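Local atomic coordinates of ultraspiracle (Drosophila melanogaster, PDB entry 1HG4), a protein that probably acts as a nuclear-receptor transcription factor, its ligand-binding domain here holding a phospholipid in the pocket and locked in an inactive conformation. Residues C100-L105 / P132-N138; S142-N146 / I156-I160. All coordinates share one frame; numbering follows the deposited sequence.

Contact 1: residues C100-L105 / P132-N138. With LPP (2-(hexadecanoyloxy)-1-[(phosphonooxy)methyl]ethyl hexadecanoate), chain G.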
loop_
_atom_site.group_PDB
_atom_site.type_symbol
_atom_site.label_atom_id
_atom_site.label_comp_id
_atom_site.label_asym_id
_atom_site.label_seq_id
_atom_site.Cartn_x
_atom_site.Cartn_y
_atom_site.Cartn_z
ATOM N N CYS A 100 -19.405 -12.410 25.026
ATOM C CA CYS A 100 -20.637 -12.688 25.771
ATOM C C CYS A 100 -20.376 -13.682 26.878
ATOM O O CYS A 100 -21.129 -13.749 27.836
ATOM C CB CYS A 100 -21.725 -13.302 24.882
ATOM S SG CYS A 100 -22.477 -12.197 23.707
ATOM N N SER A 101 -19.320 -14.472 26.736
ATOM C CA SER A 101 -19.007 -15.479 27.739
ATOM C C SER A 101 -18.110 -14.946 28.866
ATOM O O SER A 101 -17.523 -15.715 29.643
ATOM C CB SER A 101 -18.379 -16.691 27.050
ATOM O OG SER A 101 -19.243 -17.170 26.027
ATOM N N ILE A 102 -18.013 -13.622 28.959
ATOM C CA ILE A 102 -17.204 -12.998 30.001
ATOM C C ILE A 102 -18.079 -12.760 31.235
ATOM O O ILE A 102 -17.568 -12.622 32.354
ATOM C CB ILE A 102 -16.595 -11.642 29.522
ATOM C CG1 ILE A 102 -15.574 -11.898 28.415
ATOM C CG2 ILE A 102 -15.905 -10.928 30.684
ATOM C CD1 ILE A 102 -14.883 -10.666 27.920
ATOM N N VAL A 103 -19.396 -12.731 31.021
ATOM C CA VAL A 103 -20.360 -12.505 32.096
ATOM C C VAL A 103 -20.374 -13.589 33.164
ATOM O O VAL A 103 -20.464 -13.287 34.353
ATOM C CB VAL A 103 -21.788 -12.352 31.535
ATOM C CG1 VAL A 103 -22.807 -12.702 32.596
ATOM C CG2 VAL A 103 -22.003 -10.912 31.058
ATOM N N SER A 104 -20.282 -14.846 32.755
ATOM C CA SER A 104 -20.313 -15.933 33.723
ATOM C C SER A 104 -18.976 -16.619 33.967
ATOM O O SER A 104 -18.931 -17.838 34.138
ATOM C CB SER A 104 -21.351 -16.983 33.308
ATOM O OG SER A 104 -21.007 -17.594 32.075
ATOM N N LEU A 105 -17.894 -15.846 33.983
ATOM C CA LEU A 105 -16.575 -16.409 34.244
ATOM C C LEU A 105 -16.337 -16.513 35.756
ATOM O O LEU A 105 -15.966 -15.537 36.417
ATOM C CB LEU A 105 -15.475 -15.551 33.599
ATOM C CG LEU A 105 -15.076 -15.913 32.159
ATOM C CD1 LEU A 105 -14.086 -14.895 31.627
ATOM C CD2 LEU A 105 -14.455 -17.310 32.129
ATOM N N PRO A 132 -14.009 -22.619 33.153
ATOM C CA PRO A 132 -15.349 -22.132 32.789
ATOM C C PRO A 132 -16.348 -23.219 32.363
ATOM O O PRO A 132 -15.987 -24.209 31.725
ATOM C CB PRO A 132 -15.064 -21.097 31.690
ATOM C CG PRO A 132 -13.659 -21.412 31.228
ATOM C CD PRO A 132 -12.972 -21.808 32.495
ATOM N N GLN A 133 -17.609 -23.010 32.720
ATOM C CA GLN A 133 -18.657 -23.976 32.433
ATOM C C GLN A 133 -19.749 -23.503 31.473
ATOM O O GLN A 133 -20.601 -24.292 31.065
ATOM C CB GLN A 133 -19.302 -24.413 33.754
ATOM N N GLN A 134 -19.729 -22.223 31.119
ATOM C CA GLN A 134 -20.741 -21.677 30.227
ATOM C C GLN A 134 -20.213 -20.886 29.040
ATOM O O GLN A 134 -19.342 -20.037 29.184
ATOM C CB GLN A 134 -21.696 -20.775 30.997
ATOM C CG GLN A 134 -22.798 -21.481 31.728
ATOM C CD GLN A 134 -24.006 -20.579 31.892
ATOM O OE1 GLN A 134 -24.817 -20.425 30.975
ATOM N NE2 GLN A 134 -24.119 -19.961 33.048
ATOM N N LEU A 135 -20.778 -21.158 27.867
ATOM C CA LEU A 135 -20.394 -20.476 26.642
ATOM C C LEU A 135 -21.651 -19.823 26.087
ATOM O O LEU A 135 -22.621 -20.508 25.773
ATOM C CB LEU A 135 -19.833 -21.485 25.634
ATOM C CG LEU A 135 -19.199 -20.983 24.339
ATOM C CD1 LEU A 135 -18.008 -20.110 24.657
ATOM C CD2 LEU A 135 -18.735 -22.162 23.515
ATOM N N PHE A 136 -21.634 -18.498 25.981
ATOM C CA PHE A 136 -22.781 -17.755 25.463
ATOM C C PHE A 136 -22.656 -17.395 23.986
ATOM O O PHE A 136 -21.585 -17.016 23.518
ATOM C CB PHE A 136 -22.990 -16.456 26.244
ATOM C CG PHE A 136 -23.515 -16.648 27.636
ATOM C CD1 PHE A 136 -22.703 -17.150 28.639
ATOM C CD2 PHE A 136 -24.828 -16.312 27.942
ATOM C CE1 PHE A 136 -23.194 -17.318 29.929
ATOM C CE2 PHE A 136 -25.330 -16.477 29.228
ATOM C CZ PHE A 136 -24.513 -16.979 30.223
ATOM N N LEU A 137 -23.765 -17.507 23.262
ATOM C CA LEU A 137 -23.807 -17.157 21.851
ATOM C C LEU A 137 -24.516 -15.815 21.747
ATOM O O LEU A 137 -24.301 -15.048 20.807
ATOM C CB LEU A 137 -24.579 -18.210 21.048
ATOM C CG LEU A 137 -23.806 -19.428 20.532
ATOM C CD1 LEU A 137 -23.305 -20.270 21.682
ATOM C CD2 LEU A 137 -24.706 -20.240 19.632
ATOM N N ASN A 138 -25.364 -15.555 22.740
ATOM C CA ASN A 138 -26.170 -14.338 22.853
ATOM C C ASN A 138 -26.157 -14.005 24.327
ATOM O O ASN A 138 -25.295 -14.466 25.068
ATOM C CB ASN A 138 -27.633 -14.623 22.514
ATOM C CG ASN A 138 -27.886 -14.748 21.041
ATOM O OD1 ASN A 138 -28.911 -15.289 20.628
ATOM N ND2 ASN A 138 -26.970 -14.228 20.231
HETATM P P1 LPP G . -24.161 -39.698 20.865
HETATM O O2 LPP G . -23.661 -39.558 22.404
HETATM O O3 LPP G . -25.241 -40.908 20.887
HETATM O O4 LPP G . -22.851 -39.970 19.773
HETATM O O5 LPP G . -25.019 -38.349 20.508
HETATM C C6 LPP G . -24.681 -37.175 21.214
HETATM C C7 LPP G . -25.181 -35.947 20.462
HETATM C C8 LPP G . -25.464 -34.831 21.474
HETATM O O9 LPP G . -24.158 -35.515 19.579
HETATM O O27 LPP G . -25.709 -33.617 20.812
HETATM C C11 LPP G . -24.589 -35.320 18.288
HETATM O O10 LPP G . -25.584 -35.825 17.771
HETATM C C12 LPP G . -23.632 -34.378 17.571
HETATM C C13 LPP G . -24.188 -32.961 17.653
HETATM C C14 LPP G . -23.690 -32.132 16.484
HETATM C C15 LPP G . -22.739 -31.079 17.007
HETATM C C16 LPP G . -22.935 -29.787 16.239
HETATM C C17 LPP G . -22.233 -28.667 16.989
HETATM C C18 LPP G . -21.558 -27.744 15.992
HETATM C C19 LPP G . -20.053 -27.814 16.194
HETATM C C20 LPP G . -19.561 -26.486 16.756
HETATM C C21 LPP G . -18.497 -25.887 15.837
HETATM C C22 LPP G . -19.159 -25.123 14.692
HETATM C C23 LPP G . -19.218 -23.641 15.012
HETATM C C24 LPP G . -20.137 -22.974 13.997
HETATM C C25 LPP G . -20.185 -21.470 14.239
HETATM C C26 LPP G . -19.280 -20.750 13.245
HETATM C C29 LPP G . -26.094 -32.651 21.677
HETATM O O28 LPP G . -26.012 -32.697 22.897
HETATM C C30 LPP G . -26.658 -31.485 20.866
HETATM C C31 LPP G . -26.441 -30.164 21.609
HETATM C C32 LPP G . -25.437 -29.291 20.856
HETATM C C33 LPP G . -24.271 -28.938 21.783
HETATM C C34 LPP G . -23.295 -28.024 21.055
HETATM C C35 LPP G . -22.241 -27.512 22.031
HETATM C C36 LPP G . -21.738 -26.151 21.577
HETATM C C37 LPP G . -20.318 -26.278 21.037
HETATM C C38 LPP G . -19.513 -25.021 21.363
HETATM C C39 LPP G . -19.244 -24.230 20.088
HETATM C C40 LPP G . -20.206 -23.053 20.017
HETATM C C41 LPP G . -19.678 -22.003 19.062
HETATM C C42 LPP G . -20.863 -21.358 18.368
HETATM C C43 LPP G . -20.440 -20.029 17.757
HETATM C C44 LPP G . -21.672 -19.279 17.248
#
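Ser101 meets strand 134-136 through its hydroxyl: the backbone N of Phe136 donates to Ser101 OG over 2.7 Å, at an N-H...O angle of 156°. The hydroxyl lies beside its own backbone N (chi1 -55°), and it is also hydrogen-bonded to the carbonyl of Val97 one turn back, so a single side-chain oxygen ties the end of helix 78-100 to the strand. The delta carbon CD1 of Leu135 packs against the same oxygen, Ser101 OG, at 3.5 Å.

The Phe136 side chain carries the next layer. Its CB rests on Cys100 CB at 3.7 Å, and the Cys100 carbonyl oxygen approaches the ring obliquely. At the far edge of the ring, close to its plane, Ser104 OG comes to 3.1 Å from Phe136 CE1. That hydroxyl stands between its backbone N and carbonyl carbon (chi1 64°), a rotation that also brings Ser104 OG to 3.4 Å from Gln134 CB. With an alanine here in place of Phe136 the ring would be gone, which would probably leave Ser104 OG and the Cys100 carbonyl without the surface they now rest against.

Further along, Leu105 and Pro132 lie side by side, with Leu105 CD2 3.9 Å from Pro132 CB. Around this, Leu161 of helix 154-171 packs on Ser101, Leu135 and Pro132, while Gln59 of helix 46-68 donates to the carbonyl of Leu137. Side chains alternate along the strand and just past it: Phe136 turns to the chain leaving the helix, whereas Leu135 CD2 reaches lipid atom C38 at 3.7 Å and Leu137 CG touches the end of the same acyl chain. This is the small beta hairpin of the nuclear-receptor ligand-binding domain, which here lines part of the lipid pocket.

Contact 2: residues S142-N146 / I156-I160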
loop_
_atom_site.group_PDB
_atom_site.type_symbol
_atom_site.label_atom_id
_atom_site.label_comp_id
_atom_site.label_asym_id
_atom_site.label_seq_id
_atom_site.Cartn_x
_atom_site.Cartn_y
_atom_site.Cartn_z
ATOM N N SER A 142 -27.247 -20.218 25.650
ATOM C CA SER A 142 -25.926 -20.643 26.084
ATOM C C SER A 142 -25.831 -22.126 26.346
ATOM O O SER A 142 -26.842 -22.799 26.504
ATOM C CB SER A 142 -25.551 -19.897 27.358
ATOM O OG SER A 142 -26.596 -20.022 28.309
ATOM N N TYR A 143 -24.601 -22.624 26.412
ATOM C CA TYR A 143 -24.377 -24.033 26.658
ATOM C C TYR A 143 -23.541 -24.290 27.892
ATOM O O TYR A 143 -22.597 -23.558 28.185
ATOM C CB TYR A 143 -23.668 -24.684 25.468
ATOM C CG TYR A 143 -24.491 -24.716 24.214
ATOM C CD1 TYR A 143 -25.697 -25.416 24.165
ATOM C CD2 TYR A 143 -24.083 -24.026 23.083
ATOM C CE1 TYR A 143 -26.481 -25.419 23.013
ATOM C CE2 TYR A 143 -24.852 -24.023 21.928
ATOM C CZ TYR A 143 -26.055 -24.717 21.899
ATOM O OH TYR A 143 -26.840 -24.662 20.769
ATOM N N HIS A 144 -23.902 -25.332 28.628
ATOM C CA HIS A 144 -23.118 -25.722 29.782
ATOM C C HIS A 144 -22.104 -26.735 29.243
ATOM O O HIS A 144 -22.311 -27.317 28.171
ATOM C CB HIS A 144 -24.034 -26.293 30.855
ATOM C CG HIS A 144 -24.854 -25.241 31.524
ATOM N ND1 HIS A 144 -24.301 -24.300 32.368
ATOM C CD2 HIS A 144 -26.162 -24.909 31.394
ATOM C CE1 HIS A 144 -25.231 -23.434 32.725
ATOM N NE2 HIS A 144 -26.370 -23.779 32.145
ATOM N N ARG A 145 -21.006 -26.937 29.962
ATOM C CA ARG A 145 -19.960 -27.824 29.475
ATOM C C ARG A 145 -20.371 -29.270 29.281
ATOM O O ARG A 145 -19.782 -29.971 28.458
ATOM C CB ARG A 145 -18.737 -27.750 30.382
ATOM C CG ARG A 145 -17.475 -28.286 29.734
ATOM C CD ARG A 145 -16.262 -28.010 30.597
ATOM N NE ARG A 145 -15.042 -28.559 30.019
ATOM C CZ ARG A 145 -14.545 -29.756 30.311
ATOM N NH1 ARG A 145 -15.162 -30.543 31.181
ATOM N NH2 ARG A 145 -13.420 -30.163 29.739
ATOM N N ASN A 146 -21.382 -29.710 30.030
ATOM C CA ASN A 146 -21.864 -31.084 29.923
ATOM C C ASN A 146 -22.449 -31.339 28.540
ATOM O O ASN A 146 -22.314 -32.442 28.002
ATOM C CB ASN A 146 -22.908 -31.386 31.015
ATOM C CG ASN A 146 -23.894 -30.237 31.239
ATOM O OD1 ASN A 146 -24.422 -29.659 30.295
ATOM N ND2 ASN A 146 -24.156 -29.920 32.501
ATOM N N ILE A 156 -12.999 -27.543 21.770
ATOM C CA ILE A 156 -13.148 -26.239 21.154
ATOM C C ILE A 156 -13.954 -25.332 22.080
ATOM O O ILE A 156 -13.858 -24.109 22.003
ATOM C CB ILE A 156 -13.831 -26.351 19.775
ATOM C CG1 ILE A 156 -13.225 -25.318 18.832
ATOM C CG2 ILE A 156 -15.333 -26.132 19.892
ATOM C CD1 ILE A 156 -13.383 -25.685 17.386
ATOM N N PHE A 157 -14.744 -25.945 22.954
ATOM C CA PHE A 157 -15.554 -25.226 23.940
ATOM C C PHE A 157 -14.566 -24.647 24.952
ATOM O O PHE A 157 -14.631 -23.470 25.321
ATOM C CB PHE A 157 -16.502 -26.221 24.642
ATOM C CG PHE A 157 -17.388 -25.614 25.713
ATOM C CD1 PHE A 157 -16.898 -25.393 27.006
ATOM C CD2 PHE A 157 -18.733 -25.357 25.456
ATOM C CE1 PHE A 157 -17.742 -24.929 28.030
ATOM C CE2 PHE A 157 -19.588 -24.896 26.470
ATOM C CZ PHE A 157 -19.094 -24.683 27.763
ATOM N N ASP A 158 -13.630 -25.484 25.382
ATOM C CA ASP A 158 -12.645 -25.058 26.363
ATOM C C ASP A 158 -11.659 -23.999 25.896
ATOM O O ASP A 158 -11.470 -23.002 26.582
ATOM C CB ASP A 158 -11.864 -26.257 26.912
ATOM C CG ASP A 158 -12.654 -27.047 27.919
ATOM O OD1 ASP A 158 -13.321 -26.418 28.776
ATOM O OD2 ASP A 158 -12.603 -28.291 27.864
ATOM N N ARG A 159 -11.030 -24.192 24.744
ATOM C CA ARG A 159 -10.070 -23.187 24.328
ATOM C C ARG A 159 -10.701 -21.846 23.990
ATOM O O ARG A 159 -10.049 -20.822 24.081
ATOM C CB ARG A 159 -9.150 -23.703 23.208
ATOM C CG ARG A 159 -9.747 -24.600 22.168
ATOM C CD ARG A 159 -8.609 -25.288 21.381
ATOM N NE ARG A 159 -7.500 -24.376 21.083
ATOM C CZ ARG A 159 -7.069 -24.073 19.858
ATOM N NH1 ARG A 159 -7.643 -24.609 18.784
ATOM N NH2 ARG A 159 -6.065 -23.216 19.700
ATOM N N ILE A 160 -11.979 -21.839 23.641
ATOM C CA ILE A 160 -12.634 -20.569 23.363
ATOM C C ILE A 160 -12.694 -19.776 24.657
ATOM O O ILE A 160 -12.459 -18.576 24.663
ATOM C CB ILE A 160 -14.084 -20.739 22.856
ATOM C CG1 ILE A 160 -14.081 -21.113 21.373
ATOM C CG2 ILE A 160 -14.856 -19.453 23.066
ATOM C CD1 ILE A 160 -15.458 -21.219 20.764
#
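Arg145 reaches helix 154-171 by passing alongside Phe157, near CE1, and ending on Asp158. Its CB lies 3.8 Å from Phe157 CE1, and CG keeps to the same ring atom. With CG anti to the backbone N (chi1 -162°) and the chain extended from there to NE, Arg145 CD passes beyond the ring toward the carboxylate, 3.8 Å from Asp158 OD1. Arg145 NE then donates to Asp158 OD1 at 3.0 Å, that oxygen standing 16° out of the guanidinium plane, and NH2 reaches Asp158 OD2 at 2.8 Å, almost in it. Both carboxylate oxygens use their syn lone pairs. NE and NH2 thus grip the carboxylate side-on, and with the guanidinium and carboxylate planes 29° apart, nearly coplanar, the pair should restrain each other's rotation.

The Phe157 ring sits against the junction of strand and helix: the carbonyl oxygen of Tyr143 meets its edge, near the ring plane, at 3.7 Å from Phe157 CZ. Gln131 touches both members of the ion pair. Phe157 also packs on Leu135 of strand 134-136, and Ile156 and Ile160 lean on helix 225-250, placing helix 154-171 between that helix and the hairpin whose second strand leads into helix 145-151.

In the fold
Contacts 1 and 2 follow one another along the chain, their centres about 9 Å apart, and meet in the antiparallel pair of strands 134-136 and 142-144. The backbone bond from Tyr143 N to Leu135 O (3.0 Å) joins them, and Gln134 OE1 probably hydrogen-bonds to Ser142 OG as well. Contact 1 fixes the first strand to the end of helix 78-100; contact 2 fixes the second, with the start of helix 145-151, to helix 154-171. The hairpin is thus held from both strands on one side of the ligand-binding domain, and Leu135, Leu137 and Tyr143 bring it to the bound phospholipid.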